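Local coordinates for protein nodulation fucosyltransferase NodZ (Bradyrhizobium sp., PDB 2HHC) that belongs to the NodZ nodulation proteins, a family in the GT-B glycosyltransferase clan, whose fold pairs two Rossmann-like domains, at residues Glu4-Arg10 against Arg34-Trp40; Leu111-Phe115 against Ile126-Leu132; Lys207-Tyr213 against Pro298-Glu302. All coordinates share one frame; numbering follows the deposited sequence.

Contacts 1, 2 and 3 follow one another along the chain without overlapping. The first two share a sheet: strand 6-10 lies between strand 35-39 of contact 1 and strand 125-128 of contact 2. Their centres are about 12 Å apart, and they touch directly, with I8 N to I126 O and I8 O to C128 N both at 2.8 Å, probably hydrogen bonds. Contact 3 sets the end of helix 192-209 against strand 299-303 of a second sheet, on the opposite side of the chain's centre, with its centre about 40 Å from that of contact 1 and about 36 Å from that of contact 2. Two separate, largely parallel sheets flanked by helices agree with the two-domain GT-B architecture.

Contact 1: residues Glu4-Arg10 against Arg34-Trp40; sequences ERFVISR and RTLVIDW
E4 and T35 meet through their polar groups: the T35 hydroxyl donates to the carboxylate, OG1 to E4 OE2 2.6 Å, on the OE2 lone pair directed away from the other oxygen. Next to this bond the F6 side chain lies beside that of T35, pointing the same way, and crosses V37 obliquely, its CD2 lying 3.8 Å from V37 CG2. I8 continues this face, with CG1 beside V37 CB and the CG2 methyl 3.8 Å from CB of D39. At its far end R10, in the one of two conformers considered, bends at chi3 (77°) and forms a salt bridge through NE to D39 OD2 (2.7 Å); the oxygen lies in the guanidinium plane, whereas the donor comes from above the carboxylate plane. OD2 has a second salt bridge, to R41.

The two strands are parallel neighbours in a beta-alpha-beta crossover, strand 6-10, helix 15-32, strand 35-39, within one Rossmann-like half of the GT-B fold. Backbone bonds from T35 N to R5 O (2.8 Å) through D39 N to S9 O set the register F6-T35 to S9-I38.

On the other face, S9 and L36 turn to helix 15-32, touching A25. The extended R34 crosses V7 at about a right angle, CD to V7 CG2 3.5 Å. Its guanidinium lies over that of R5, though R5 has two conformers and their close approach is doubtful; D120 forms a salt bridge with R34 and, in this conformer, with R5, and would probably offset the like charges. S9 OG, anti to its own N (chi1 -175°), shares a water with W40 NE1, which donates to that water over 2.9 Å.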
loop_
_atom_site.group_PDB
_atom_site.type_symbol
_atom_site.label_atom_id
_atom_site.label_comp_id
_atom_site.label_asym_id
_atom_site.label_seq_id
_atom_site.Cartn_x
_atom_site.Cartn_y
_atom_site.Cartn_z
ATOM N N GLU A 4 20.599 20.271 -7.784
ATOM C CA GLU A 4 19.802 19.252 -7.116
ATOM C C GLU A 4 19.224 18.338 -8.159
ATOM O O GLU A 4 18.797 18.793 -9.224
ATOM C CB GLU A 4 18.680 19.929 -6.319
ATOM C CG GLU A 4 17.997 19.025 -5.334
ATOM C CD GLU A 4 17.083 19.755 -4.353
ATOM O OE1 GLU A 4 16.979 20.998 -4.390
ATOM O OE2 GLU A 4 16.438 19.050 -3.496
ATOM N N ARG A 5 19.123 17.034 -7.846
ATOM C CA ARG A 5 18.568 16.005 -8.695
ATOM C C ARG A 5 17.482 15.231 -7.928
ATOM O O ARG A 5 17.448 15.271 -6.683
ATOM C CB ARG A 5 19.685 15.085 -9.142
ATOM C CG ARG A 5 20.601 15.800 -10.161
ATOM C CD ARG A 5 21.952 15.133 -10.426
ATOM N NE ARG A 5 21.995 13.761 -9.993
ATOM C CZ ARG A 5 22.123 12.673 -10.762
ATOM N NH1 ARG A 5 22.272 12.699 -12.114
ATOM N NH2 ARG A 5 22.147 11.525 -10.118
ATOM N N PHE A 6 16.602 14.585 -8.655
ATOM C CA PHE A 6 15.331 14.140 -8.093
ATOM C C PHE A 6 14.901 12.743 -8.539
ATOM O O PHE A 6 15.258 12.269 -9.646
ATOM C CB PHE A 6 14.195 15.135 -8.479
ATOM C CG PHE A 6 14.452 16.535 -8.017
ATOM C CD1 PHE A 6 15.237 17.399 -8.767
ATOM C CD2 PHE A 6 13.892 17.006 -6.847
ATOM C CE1 PHE A 6 15.457 18.690 -8.372
ATOM C CE2 PHE A 6 14.106 18.313 -6.444
ATOM C CZ PHE A 6 14.876 19.169 -7.221
ATOM N N VAL A 7 14.085 12.128 -7.699
ATOM C CA VAL A 7 13.250 10.963 -8.057
ATOM C C VAL A 7 11.829 11.318 -7.684
ATOM O O VAL A 7 11.603 11.683 -6.526
ATOM C CB VAL A 7 13.666 9.648 -7.313
ATOM C CG1 VAL A 7 12.759 8.513 -7.718
ATOM C CG2 VAL A 7 15.080 9.288 -7.555
ATOM N N ILE A 8 10.901 11.265 -8.630
ATOM C CA ILE A 8 9.505 11.564 -8.354
ATOM C C ILE A 8 8.754 10.264 -8.266
ATOM O O ILE A 8 8.747 9.447 -9.207
ATOM C CB ILE A 8 8.908 12.462 -9.433
ATOM C CG1 ILE A 8 9.758 13.754 -9.623
ATOM C CG2 ILE A 8 7.492 12.781 -9.075
ATOM C CD1 ILE A 8 9.240 14.662 -10.705
ATOM N N SER A 9 8.076 10.017 -7.160
ATOM C CA SER A 9 7.227 8.875 -6.951
ATOM C C SER A 9 5.782 9.259 -7.188
ATOM O O SER A 9 5.169 9.943 -6.351
ATOM C CB SER A 9 7.416 8.330 -5.537
ATOM O OG SER A 9 6.654 7.131 -5.390
ATOM N N ARG A 10 5.224 8.816 -8.325
ATOM C CA ARG A 10 3.862 9.091 -8.714
ATOM C C ARG A 10 3.063 7.795 -8.584
ATOM O O ARG A 10 3.407 6.787 -9.235
ATOM C CB ARG A 10 3.821 9.541 -10.170
ATOM C CG ARG A 10 4.873 10.570 -10.525
ATOM C CD ARG A 10 4.412 11.361 -11.776
ATOM N NE ARG A 10 3.405 12.341 -11.381
ATOM C CZ ARG A 10 2.170 12.383 -11.864
ATOM N NH1 ARG A 10 1.772 11.538 -12.809
ATOM N NH2 ARG A 10 1.296 13.253 -11.377
ATOM N N ARG A 34 19.731 11.665 -4.540
ATOM C CA ARG A 34 18.659 12.496 -5.095
ATOM C C ARG A 34 17.633 12.841 -4.034
ATOM O O ARG A 34 17.419 12.093 -3.064
ATOM C CB ARG A 34 17.981 11.770 -6.262
ATOM C CG ARG A 34 18.884 11.493 -7.457
ATOM C CD ARG A 34 18.199 10.537 -8.426
ATOM N NE ARG A 34 19.084 10.183 -9.534
ATOM C CZ ARG A 34 19.116 10.791 -10.720
ATOM N NH1 ARG A 34 18.347 11.842 -10.987
ATOM N NH2 ARG A 34 19.942 10.353 -11.652
ATOM N N THR A 35 16.886 13.909 -4.307
ATOM C CA THR A 35 15.766 14.301 -3.488
ATOM C C THR A 35 14.554 13.504 -3.942
ATOM O O THR A 35 14.286 13.380 -5.123
ATOM C CB THR A 35 15.535 15.807 -3.613
ATOM O OG1 THR A 35 16.626 16.465 -2.995
ATOM C CG2 THR A 35 14.209 16.297 -2.964
ATOM N N LEU A 36 13.764 12.996 -2.983
ATOM C CA LEU A 36 12.524 12.267 -3.252
ATOM C C LEU A 36 11.304 13.152 -3.194
ATOM O O LEU A 36 11.114 13.916 -2.256
ATOM C CB LEU A 36 12.341 11.149 -2.241
ATOM C CG LEU A 36 11.112 10.283 -2.354
ATOM C CD1 LEU A 36 11.156 9.406 -3.633
ATOM C CD2 LEU A 36 11.043 9.379 -1.144
ATOM N N VAL A 37 10.537 13.125 -4.266
ATOM C CA VAL A 37 9.311 13.885 -4.365
ATOM C C VAL A 37 8.147 12.878 -4.347
ATOM O O VAL A 37 8.090 11.916 -5.139
ATOM C CB VAL A 37 9.259 14.629 -5.712
ATOM C CG1 VAL A 37 7.979 15.413 -5.829
ATOM C CG2 VAL A 37 10.468 15.528 -5.910
ATOM N N ILE A 38 7.221 13.038 -3.404
ATOM C CA ILE A 38 6.039 12.183 -3.281
ATOM C C ILE A 38 4.909 12.926 -3.992
ATOM O O ILE A 38 4.478 13.983 -3.529
ATOM C CB ILE A 38 5.684 11.890 -1.828
ATOM C CG1 ILE A 38 6.904 11.393 -1.041
ATOM C CG2 ILE A 38 4.514 10.887 -1.803
ATOM C CD1 ILE A 38 6.634 11.027 0.421
ATOM N N ASP A 39 4.513 12.409 -5.137
ATOM C CA ASP A 39 3.536 13.095 -6.021
ATOM C C ASP A 39 2.288 12.244 -6.172
ATOM O O ASP A 39 2.192 11.338 -7.032
ATOM C CB ASP A 39 4.144 13.400 -7.368
ATOM C CG ASP A 39 3.186 14.115 -8.274
ATOM O OD1 ASP A 39 2.056 14.470 -7.872
ATOM O OD2 ASP A 39 3.596 14.301 -9.463
ATOM N N TRP A 40 1.352 12.443 -5.254
ATOM C CA TRP A 40 0.091 11.729 -5.247
ATOM C C TRP A 40 -1.058 12.582 -5.794
ATOM O O TRP A 40 -2.222 12.394 -5.474
ATOM C CB TRP A 40 -0.247 11.197 -3.877
ATOM C CG TRP A 40 0.650 10.080 -3.412
ATOM C CD1 TRP A 40 1.743 9.543 -4.038
ATOM C CD2 TRP A 40 0.553 9.412 -2.124
ATOM N NE1 TRP A 40 2.281 8.542 -3.266
ATOM C CE2 TRP A 40 1.543 8.433 -2.097
ATOM C CE3 TRP A 40 -0.349 9.494 -1.076
ATOM C CZ2 TRP A 40 1.722 7.597 -0.992
ATOM C CZ3 TRP A 40 -0.213 8.669 -0.019
ATOM C CH2 TRP A 40 0.825 7.714 0.013
HETATM O O HOH W 1 4.129 6.576 -4.293
#

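Contact 2: residues Leu111-Phe115 against Ile126-Leu132; sequences LTELF and IVCDACL
L111 and C128 mark where the end of helix 101-116 comes nearest to strand 125-128, their CA atoms 7.6 Å apart. The short axes of 111-115 and 126-128 pass 11.1 Å from each other, with N-to-C directions 129° apart, a gap filled by apolar side chains, L111 also reaching the strand's backbone, with no hydrogen bond between the segments. Helix and strand belong to the beta-alpha-beta unit of strand 84-85, helix 101-116 and strand 125-128, in the same Rossmann-like domain as strand 6-10.

L111 fills the middle. CG lies beside the backbone N (chi1 -72°), which directs the branch at the strand; there the two methyls take different partners. The L111 and I126 side chains slide past each other in opposite directions, CD2 3.7 Å from I126 CG2, while CD1 reaches C128 CA at 4.0 Å and meets L132 CD2 at about a right angle between the side chains. One turn on, L114 adds a looser touch of CD2 to CD1 of I126.

F115 presents the edge of its ring to the second segment. L132 CD1 lies near the ring plane, 3.9 Å from F115 CE2, and C128 SG comes to the same edge near CZ. Helix 15-32 supplies neighbours: Y28 meets the F115 ring, and S21 and S24 hydrogen-bond to L132 N and O. Over one face of the F115 ring, toward its rim, sits the carbonyl oxygen of L111, which also accepts the helical bond from F115 N at 2.8 Å.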
loop_
_atom_site.group_PDB
_atom_site.type_symbol
_atom_site.label_atom_id
_atom_site.label_comp_id
_atom_site.label_asym_id
_atom_site.label_seq_id
_atom_site.Cartn_x
_atom_site.Cartn_y
_atom_site.Cartn_z
ATOM N N LEU A 111 12.645 1.141 -15.507
ATOM C CA LEU A 111 13.066 1.543 -14.157
ATOM C C LEU A 111 13.719 0.371 -13.409
ATOM O O LEU A 111 14.697 0.541 -12.701
ATOM C CB LEU A 111 11.867 2.060 -13.379
ATOM C CG LEU A 111 11.337 3.439 -13.816
ATOM C CD1 LEU A 111 9.952 3.631 -13.253
ATOM C CD2 LEU A 111 12.291 4.565 -13.344
ATOM N N THR A 112 13.170 -0.824 -13.610
ATOM C CA THR A 112 13.682 -2.028 -12.965
ATOM C C THR A 112 15.128 -2.252 -13.391
ATOM O O THR A 112 16.010 -2.446 -12.540
ATOM C CB THR A 112 12.787 -3.229 -13.309
ATOM O OG1 THR A 112 11.490 -2.989 -12.768
ATOM C CG2 THR A 112 13.310 -4.496 -12.674
ATOM N N GLU A 113 15.374 -2.156 -14.689
ATOM C CA GLU A 113 16.737 -2.288 -15.244
ATOM C C GLU A 113 17.619 -1.175 -14.666
ATOM O O GLU A 113 18.746 -1.414 -14.239
ATOM C CB GLU A 113 16.674 -2.259 -16.763
ATOM C CG GLU A 113 18.028 -2.242 -17.469
ATOM C CD GLU A 113 17.907 -2.211 -18.992
ATOM O OE1 GLU A 113 17.063 -1.433 -19.522
ATOM O OE2 GLU A 113 18.698 -2.909 -19.673
ATOM N N LEU A 114 17.129 0.048 -14.608
ATOM C CA LEU A 114 17.939 1.134 -14.081
ATOM C C LEU A 114 18.325 0.876 -12.639
ATOM O O LEU A 114 19.473 1.091 -12.249
ATOM C CB LEU A 114 17.209 2.471 -14.197
ATOM C CG LEU A 114 18.014 3.622 -13.622
ATOM C CD1 LEU A 114 19.305 3.818 -14.440
ATOM C CD2 LEU A 114 17.133 4.867 -13.600
ATOM N N PHE A 115 17.356 0.429 -11.833
ATOM C CA PHE A 115 17.594 0.208 -10.412
ATOM C C PHE A 115 18.599 -0.913 -10.175
ATOM O O PHE A 115 19.244 -0.912 -9.133
ATOM C CB PHE A 115 16.306 -0.145 -9.679
ATOM C CG PHE A 115 15.292 0.943 -9.654
ATOM C CD1 PHE A 115 15.580 2.267 -10.026
ATOM C CD2 PHE A 115 14.031 0.676 -9.169
ATOM C CE1 PHE A 115 14.594 3.266 -9.985
ATOM C CE2 PHE A 115 13.058 1.661 -9.144
ATOM C CZ PHE A 115 13.344 2.965 -9.492
ATOM N N ILE A 126 14.318 11.442 -12.273
ATOM C CA ILE A 126 13.733 10.123 -12.572
ATOM C C ILE A 126 12.253 10.236 -12.279
ATOM O O ILE A 126 11.884 10.543 -11.136
ATOM C CB ILE A 126 14.347 9.030 -11.694
ATOM C CG1 ILE A 126 15.893 9.080 -11.717
ATOM C CG2 ILE A 126 13.821 7.660 -12.081
ATOM C CD1 ILE A 126 16.546 9.048 -12.998
ATOM N N VAL A 127 11.399 9.934 -13.245
ATOM C CA VAL A 127 9.955 10.011 -12.996
ATOM C C VAL A 127 9.443 8.592 -12.889
ATOM O O VAL A 127 9.484 7.822 -13.867
ATOM C CB VAL A 127 9.181 10.755 -14.121
ATOM C CG1 VAL A 127 7.670 10.854 -13.717
ATOM C CG2 VAL A 127 9.808 12.084 -14.385
ATOM N N CYS A 128 8.981 8.204 -11.702
ATOM C CA CYS A 128 8.428 6.904 -11.451
ATOM C C CYS A 128 6.905 6.955 -11.501
ATOM O O CYS A 128 6.304 7.497 -10.600
ATOM C CB CYS A 128 8.862 6.362 -10.071
ATOM S SG CYS A 128 10.647 6.176 -9.861
ATOM N N ASP A 129 6.322 6.450 -12.580
ATOM C CA ASP A 129 4.879 6.552 -12.799
ATOM C C ASP A 129 4.330 5.216 -13.362
ATOM O O ASP A 129 3.648 5.130 -14.374
ATOM C CB ASP A 129 4.563 7.765 -13.708
ATOM C CG ASP A 129 3.158 8.232 -13.629
ATOM O OD1 ASP A 129 2.255 7.657 -12.933
ATOM O OD2 ASP A 129 2.908 9.284 -14.292
ATOM N N ALA A 130 4.682 4.161 -12.636
ATOM C CA ALA A 130 4.295 2.805 -12.874
ATOM C C ALA A 130 4.333 2.056 -11.544
ATOM O O ALA A 130 4.818 2.571 -10.539
ATOM C CB ALA A 130 5.218 2.143 -13.852
ATOM N N CYS A 131 3.882 0.820 -11.551
ATOM C CA CYS A 131 3.898 0.003 -10.357
ATOM C C CYS A 131 5.316 -0.458 -10.076
ATOM O O CYS A 131 5.933 -1.094 -10.924
ATOM C CB CYS A 131 3.016 -1.196 -10.530
ATOM S SG CYS A 131 2.878 -2.198 -9.045
ATOM N N LEU A 132 5.812 -0.157 -8.887
ATOM C CA LEU A 132 7.154 -0.551 -8.473
ATOM C C LEU A 132 7.107 -1.512 -7.283
ATOM O O LEU A 132 8.111 -1.670 -6.554
ATOM C CB LEU A 132 8.059 0.665 -8.235
ATOM C CG LEU A 132 8.363 1.487 -9.501
ATOM C CD1 LEU A 132 9.264 2.619 -9.154
ATOM C CD2 LEU A 132 9.038 0.647 -10.595
#

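Contact 3: residues Lys207-Tyr213 against Pro298-Glu302; sequences KAKALSY and PRIIE
R299 reaches from its strand toward the turn after helix 192-209 and meets L211, S212 and Y213 with the outer part of its side chain. CB points at the other segment, and CG and CD carry the chain across; kinks at chi2 (139°) and chi3 (131°) bring the guanidinium round to the turn. NE is the first atom to touch, 4.0 Å from L211 CD1. This methyl covers one face of the guanidinium over its centre, above CZ, so the flat group rests against a leucine that comes from the opposite direction.

At the tip the two nitrogens part. NH1 donates to the carbonyl of S212 (NH1 to O 3.1 Å, N-H...O 160°), with the oxygen near the guanidinium plane, and it also lies over one face of the Y213 ring, 3.5 Å from CE1; the ring and guanidinium planes are steeply inclined, and with CZ far from the ring centroid any cation-pi attraction is long and at most weak. NH2 packs on L211 CB at 3.6 Å and has a weak bond to a water that also accepts from S212 N. Y213 is held in turn through its hydroxyl, which donates to A208 O (OH to O 2.6 Å) and bonds T279.

Two residues along the strand, I301 pushes CD1 against A208, 3.7 Å from its CB, and against K207 CG. M313 of strand 311-315 touches L211, R299 and I301. Helix 192-209 thus packs on the mainly parallel sheet that holds strand 299-303, consistent with the second Rossmann-like domain of a GT-B protein.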
loop_
_atom_site.group_PDB
_atom_site.type_symbol
_atom_site.label_atom_id
_atom_site.label_comp_id
_atom_site.label_asym_id
_atom_site.label_seq_id
_atom_site.Cartn_x
_atom_site.Cartn_y
_atom_site.Cartn_z
ATOM N N LYS A 207 -9.194 -22.787 9.285
ATOM C CA LYS A 207 -7.779 -23.149 9.438
ATOM C C LYS A 207 -7.108 -22.250 10.440
ATOM O O LYS A 207 -6.405 -22.722 11.351
ATOM C CB LYS A 207 -7.051 -23.160 8.076
ATOM C CG LYS A 207 -5.496 -23.342 8.146
ATOM C CD LYS A 207 -4.940 -23.428 6.722
ATOM C CE LYS A 207 -3.409 -23.539 6.660
ATOM N NZ LYS A 207 -2.909 -24.854 7.103
ATOM N N ALA A 208 -7.339 -20.955 10.311
ATOM C CA ALA A 208 -6.763 -19.984 11.221
ATOM C C ALA A 208 -7.254 -20.192 12.648
ATOM O O ALA A 208 -6.475 -20.060 13.606
ATOM C CB ALA A 208 -7.115 -18.562 10.764
ATOM N N LYS A 209 -8.538 -20.498 12.800
ATOM C CA LYS A 209 -9.133 -20.645 14.136
ATOM C C LYS A 209 -8.688 -21.902 14.864
ATOM O O LYS A 209 -8.793 -21.957 16.099
ATOM C CB LYS A 209 -10.659 -20.623 14.054
ATOM C CG LYS A 209 -11.245 -19.227 13.962
ATOM C CD LYS A 209 -12.771 -19.211 13.970
ATOM C CE LYS A 209 -13.244 -19.453 15.417
ATOM N NZ LYS A 209 -14.649 -19.803 15.437
ATOM N N ALA A 210 -8.227 -22.904 14.107
ATOM C CA ALA A 210 -7.722 -24.167 14.666
ATOM C C ALA A 210 -6.287 -24.063 15.231
ATOM O O ALA A 210 -5.828 -24.987 15.926
ATOM C CB ALA A 210 -7.770 -25.224 13.607
ATOM N N LEU A 211 -5.570 -22.980 14.915
ATOM C CA LEU A 211 -4.256 -22.674 15.481
ATOM C C LEU A 211 -4.427 -22.266 16.940
ATOM O O LEU A 211 -5.543 -21.971 17.383
ATOM C CB LEU A 211 -3.565 -21.565 14.686
ATOM C CG LEU A 211 -3.369 -21.890 13.202
ATOM C CD1 LEU A 211 -2.748 -20.746 12.444
ATOM C CD2 LEU A 211 -2.564 -23.159 13.023
ATOM N N SER A 212 -3.339 -22.304 17.707
ATOM C CA SER A 212 -3.399 -21.941 19.121
ATOM C C SER A 212 -2.983 -20.495 19.278
ATOM O O SER A 212 -2.071 -20.020 18.600
ATOM C CB SER A 212 -2.528 -22.864 19.961
ATOM O OG SER A 212 -3.144 -24.149 20.008
ATOM N N TYR A 213 -3.701 -19.787 20.137
ATOM C CA TYR A 213 -3.438 -18.390 20.420
ATOM C C TYR A 213 -3.397 -18.163 21.923
ATOM O O TYR A 213 -4.072 -18.870 22.678
ATOM C CB TYR A 213 -4.534 -17.519 19.828
ATOM C CG TYR A 213 -4.620 -17.623 18.326
ATOM C CD1 TYR A 213 -3.882 -16.799 17.509
ATOM C CD2 TYR A 213 -5.442 -18.567 17.731
ATOM C CE1 TYR A 213 -3.963 -16.901 16.136
ATOM C CE2 TYR A 213 -5.525 -18.702 16.374
ATOM C CZ TYR A 213 -4.799 -17.863 15.573
ATOM O OH TYR A 213 -4.899 -18.030 14.222
ATOM N N PRO A 298 2.713 -12.314 12.828
ATOM C CA PRO A 298 3.376 -13.614 13.027
ATOM C C PRO A 298 3.061 -14.738 12.023
ATOM O O PRO A 298 3.957 -15.527 11.653
ATOM C CB PRO A 298 2.894 -14.013 14.424
ATOM C CG PRO A 298 2.666 -12.742 15.124
ATOM C CD PRO A 298 2.110 -11.807 14.068
ATOM N N ARG A 299 1.808 -14.839 11.615
ATOM C CA ARG A 299 1.397 -15.935 10.720
ATOM C C ARG A 299 0.467 -15.411 9.625
ATOM O O ARG A 299 -0.442 -14.623 9.885
ATOM C CB ARG A 299 0.655 -17.024 11.498
ATOM C CG ARG A 299 1.472 -17.765 12.537
ATOM C CD ARG A 299 0.550 -17.925 13.746
ATOM N NE ARG A 299 0.517 -19.246 14.254
ATOM C CZ ARG A 299 -0.226 -19.677 15.273
ATOM N NH1 ARG A 299 -1.068 -18.898 15.937
ATOM N NH2 ARG A 299 -0.104 -20.922 15.632
ATOM N N ILE A 300 0.668 -15.921 8.422
ATOM C CA ILE A 300 -0.073 -15.519 7.248
ATOM C C ILE A 300 -0.691 -16.781 6.635
ATOM O O ILE A 300 -0.021 -17.817 6.507
ATOM C CB ILE A 300 0.865 -14.851 6.239
ATOM C CG1 ILE A 300 1.507 -13.583 6.851
ATOM C CG2 ILE A 300 0.093 -14.483 4.981
ATOM C CD1 ILE A 300 2.883 -13.838 7.489
ATOM N N ILE A 301 -1.973 -16.722 6.299
ATOM C CA ILE A 301 -2.647 -17.844 5.623
ATOM C C ILE A 301 -3.129 -17.350 4.254
ATOM O O ILE A 301 -3.717 -16.256 4.124
ATOM C CB ILE A 301 -3.776 -18.351 6.456
ATOM C CG1 ILE A 301 -3.218 -19.126 7.648
ATOM C CG2 ILE A 301 -4.723 -19.218 5.620
ATOM C CD1 ILE A 301 -4.211 -19.606 8.705
ATOM N N GLU A 302 -2.911 -18.172 3.236
ATOM C CA GLU A 302 -3.371 -17.826 1.913
ATOM C C GLU A 302 -3.501 -19.065 1.058
ATOM O O GLU A 302 -2.928 -20.099 1.386
ATOM C CB GLU A 302 -2.417 -16.843 1.278
ATOM C CG GLU A 302 -1.085 -17.438 0.940
ATOM C CD GLU A 302 0.042 -16.418 0.909
ATOM O OE1 GLU A 302 -0.018 -15.418 1.619
ATOM O OE2 GLU A 302 1.003 -16.633 0.158
HETATM O O HOH W 2 -0.771 -23.090 16.802
#